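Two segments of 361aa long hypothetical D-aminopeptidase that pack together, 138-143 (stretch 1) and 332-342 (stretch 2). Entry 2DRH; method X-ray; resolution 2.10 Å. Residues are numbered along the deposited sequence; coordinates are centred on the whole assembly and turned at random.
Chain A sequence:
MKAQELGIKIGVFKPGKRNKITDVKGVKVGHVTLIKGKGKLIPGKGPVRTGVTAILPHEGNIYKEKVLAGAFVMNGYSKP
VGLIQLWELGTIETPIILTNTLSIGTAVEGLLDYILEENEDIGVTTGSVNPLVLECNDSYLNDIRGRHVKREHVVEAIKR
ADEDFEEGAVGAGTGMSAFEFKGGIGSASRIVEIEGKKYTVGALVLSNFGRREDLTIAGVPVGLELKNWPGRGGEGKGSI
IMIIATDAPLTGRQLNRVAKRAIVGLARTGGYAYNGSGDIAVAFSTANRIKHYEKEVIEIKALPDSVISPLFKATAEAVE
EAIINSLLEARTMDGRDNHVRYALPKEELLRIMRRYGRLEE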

# COMPACT_ATOMS: atom_id res chain seq x y z
N ASP A 138 -4.58 -27.59 1.93
CA ASP A 138 -5.47 -28.75 1.79
C ASP A 138 -5.29 -29.77 2.92
O ASP A 138 -5.71 -30.92 2.80
CB ASP A 138 -5.26 -29.44 0.43
CG ASP A 138 -3.79 -29.65 0.09
OD1 ASP A 138 -2.95 -29.62 1.02
OD2 ASP A 138 -3.48 -29.85 -1.10
N SER A 139 -4.69 -29.34 4.03
CA SER A 139 -4.43 -30.24 5.15
C SER A 139 -5.61 -31.08 5.65
O SER A 139 -5.41 -32.21 6.11
CB SER A 139 -3.85 -29.46 6.33
OG SER A 139 -4.80 -28.55 6.83
N TYR A 140 -6.83 -30.56 5.58
CA TYR A 140 -7.97 -31.33 6.06
C TYR A 140 -8.08 -32.69 5.38
O TYR A 140 -8.42 -33.69 6.02
CB TYR A 140 -9.28 -30.56 5.87
CG TYR A 140 -10.45 -31.20 6.59
CD1 TYR A 140 -10.52 -31.17 7.99
CD2 TYR A 140 -11.45 -31.85 5.89
CE1 TYR A 140 -11.58 -31.79 8.66
CE2 TYR A 140 -12.51 -32.48 6.55
CZ TYR A 140 -12.57 -32.44 7.94
OH TYR A 140 -13.62 -33.05 8.58
N LEU A 141 -7.79 -32.74 4.09
CA LEU A 141 -7.86 -33.99 3.35
C LEU A 141 -6.49 -34.50 2.90
O LEU A 141 -6.32 -35.68 2.62
CB LEU A 141 -8.76 -33.82 2.11
CG LEU A 141 -10.25 -33.53 2.34
CD1 LEU A 141 -10.93 -33.24 1.01
CD2 LEU A 141 -10.91 -34.71 3.03
N ASN A 142 -5.51 -33.61 2.86
CA ASN A 142 -4.19 -34.01 2.38
C ASN A 142 -3.06 -34.04 3.40
O ASN A 142 -3.03 -33.27 4.35
CB ASN A 142 -3.78 -33.09 1.22
CG ASN A 142 -2.40 -33.41 0.68
OD1 ASN A 142 -2.10 -34.55 0.32
ND2 ASN A 142 -1.54 -32.40 0.61
N ASP A 143 -2.12 -34.97 3.17
CA ASP A 143 -0.94 -35.09 4.01
C ASP A 143 -0.03 -33.98 3.50
O ASP A 143 0.92 -34.22 2.75
CB ASP A 143 -0.26 -36.45 3.82
CG ASP A 143 1.15 -36.49 4.40
OD1 ASP A 143 1.34 -35.99 5.53
OD2 ASP A 143 2.07 -37.02 3.73
N THR A 332 -17.50 -35.84 -4.21
CA THR A 332 -17.21 -36.24 -2.83
C THR A 332 -15.81 -36.83 -2.73
O THR A 332 -15.31 -37.41 -3.70
CB THR A 332 -18.23 -37.28 -2.33
OG1 THR A 332 -19.53 -36.68 -2.24
CG2 THR A 332 -17.83 -37.84 -0.96
N MET A 333 -15.18 -36.69 -1.57
CA MET A 333 -13.83 -37.21 -1.39
C MET A 333 -13.39 -37.43 0.05
O MET A 333 -13.64 -36.59 0.92
CB MET A 333 -12.81 -36.29 -2.06
CG MET A 333 -11.38 -36.68 -1.80
SD MET A 333 -10.24 -35.72 -2.78
CE MET A 333 -10.51 -36.49 -4.39
N ASP A 334 -12.73 -38.56 0.29
CA ASP A 334 -12.23 -38.90 1.61
C ASP A 334 -10.74 -38.59 1.62
O ASP A 334 -10.11 -38.53 0.56
CB ASP A 334 -12.45 -40.38 1.89
CG ASP A 334 -11.59 -41.27 1.02
OD1 ASP A 334 -11.75 -41.22 -0.22
OD2 ASP A 334 -10.76 -42.01 1.57
N GLY A 335 -10.18 -38.41 2.81
CA GLY A 335 -8.77 -38.11 2.89
C GLY A 335 -8.14 -38.59 4.18
O GLY A 335 -8.63 -39.53 4.80
N ARG A 336 -7.05 -37.95 4.57
CA ARG A 336 -6.32 -38.32 5.78
C ARG A 336 -7.25 -38.43 6.98
O ARG A 336 -8.20 -37.66 7.11
CB ARG A 336 -5.20 -37.31 6.05
CG ARG A 336 -5.65 -35.88 6.34
CD ARG A 336 -5.74 -35.62 7.84
NE ARG A 336 -5.71 -34.20 8.16
CZ ARG A 336 -5.64 -33.71 9.39
NH1 ARG A 336 -5.61 -34.54 10.43
NH2 ARG A 336 -5.61 -32.40 9.59
N ASP A 337 -6.98 -39.40 7.84
CA ASP A 337 -7.78 -39.66 9.03
C ASP A 337 -9.26 -39.85 8.70
O ASP A 337 -10.13 -39.46 9.47
CB ASP A 337 -7.63 -38.53 10.05
CG ASP A 337 -6.24 -38.47 10.63
OD1 ASP A 337 -5.64 -39.54 10.84
OD2 ASP A 337 -5.76 -37.35 10.90
N ASN A 338 -9.53 -40.46 7.55
CA ASN A 338 -10.89 -40.71 7.12
C ASN A 338 -11.76 -39.46 7.05
O ASN A 338 -13.00 -39.55 7.07
CB ASN A 338 -11.55 -41.75 8.04
CG ASN A 338 -10.83 -43.08 8.01
OD1 ASN A 338 -10.66 -43.68 6.94
ND2 ASN A 338 -10.41 -43.56 9.18
N HIS A 339 -11.13 -38.29 6.99
CA HIS A 339 -11.87 -37.04 6.88
C HIS A 339 -12.60 -37.08 5.53
O HIS A 339 -12.07 -37.60 4.55
CB HIS A 339 -10.91 -35.86 6.92
CG HIS A 339 -10.41 -35.52 8.29
ND1 HIS A 339 -9.41 -34.60 8.51
CD2 HIS A 339 -10.80 -35.95 9.51
CE1 HIS A 339 -9.21 -34.47 9.81
NE2 HIS A 339 -10.04 -35.29 10.44
N VAL A 340 -13.81 -36.53 5.48
CA VAL A 340 -14.54 -36.52 4.21
C VAL A 340 -15.34 -35.24 3.97
O VAL A 340 -15.92 -34.67 4.90
CB VAL A 340 -15.52 -37.72 4.11
CG1 VAL A 340 -14.77 -39.04 4.28
CG2 VAL A 340 -16.62 -37.60 5.15
N ARG A 341 -15.35 -34.81 2.72
CA ARG A 341 -16.08 -33.62 2.28
C ARG A 341 -16.96 -34.10 1.13
O ARG A 341 -16.46 -34.66 0.15
CB ARG A 341 -15.13 -32.53 1.76
CG ARG A 341 -14.23 -31.88 2.79
CD ARG A 341 -15.00 -31.23 3.93
NE ARG A 341 -14.19 -30.22 4.60
CZ ARG A 341 -14.44 -29.73 5.82
NH1 ARG A 341 -15.48 -30.16 6.51
NH2 ARG A 341 -13.64 -28.81 6.33
N TYR A 342 -18.26 -33.88 1.26
CA TYR A 342 -19.21 -34.30 0.24
C TYR A 342 -19.50 -33.19 -0.74
O TYR A 342 -19.56 -32.02 -0.38
CB TYR A 342 -20.52 -34.76 0.88
CG TYR A 342 -20.36 -35.97 1.77
CD1 TYR A 342 -19.94 -35.84 3.09
CD2 TYR A 342 -20.64 -37.25 1.28
CE1 TYR A 342 -19.79 -36.95 3.91
CE2 TYR A 342 -20.49 -38.37 2.09
CZ TYR A 342 -20.07 -38.22 3.40
OH TYR A 342 -19.92 -39.33 4.19
O HOH W 1 -6.38 -29.97 8.67
O HOH W 2 -15.22 -35.10 7.39

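A short turn with free backbone carbonyls can be gripped by a hairpin that offers donors and flat surfaces, and this contact in a hypothetical D-aminopeptidase illustrates the principle. Stretch 1 folds back on itself, with Leu 141 N and Asn 142 N both hydrogen-bonded to Asp 138 O, and the carbonyls of Ser 139, Tyr 140 and Leu 141 accept hydrogen bonds from stretch 2. Together the two segments bury 516 Å².

The first residue of stretch 2 to reach the contact is Met 333, in a strand paired with Arg 341 through two backbone hydrogen bonds. Its side chain lies sideways to the contact and adds a loose apolar touch, CG lying 4.5 Å from Leu 141 CD1. Asp 334 points away. The nearest CA atoms across the contact are those of Gly 335 and Leu 141, 4.2 Å apart. The absence of a side chain matters here: an ideal CB would sit 2.4 Å from Leu 141 O, a clash, whereas the glycine CA makes a CA-H...O contact with that oxygen at 3.5 Å.

Arg 336 uses both backbone and side chain. Its N donates to Leu 141 O at 3.1 Å, while its NE donates to Ser 139 O at 2.9 Å, nearly in the guanidinium plane and almost straight. NH1 is held by a salt bridge to Asp 337 OD2 (2.9 Å), and NH2 makes a weak hydrogen bond to water 1, which also binds Ser 139 OG. Asp 337 and Asn 338 carry the loop round without touching stretch 1.

His 339 points toward the turn and performs two tasks at once. Its ND1 donates to Tyr 140 O at 2.8 Å, and its ring makes an offset stack with the Tyr 140 ring, centroids 4.2 Å apart and planes at 12°. A flat ring with a donor at its rim can serve both the carbonyl and the aromatic face of one residue. His 339 O also lies 3.5 Å from Leu 141 CD2, part of the packing round that buried leucine.

Val 340 turns its side chain away, but its N donates to water 2, which is also hydrogen-bonded to Tyr 140 OH. Arg 341 then covers the opposite face of the tyrosine: its guanidinium lies flat on the ring, with CZ 3.9 Å from the Tyr 140 ring centroid, a cation-pi arrangement. The aliphatic part of Arg 341 is useful too, its CG packing 4.0 Å from Leu 141 CD1.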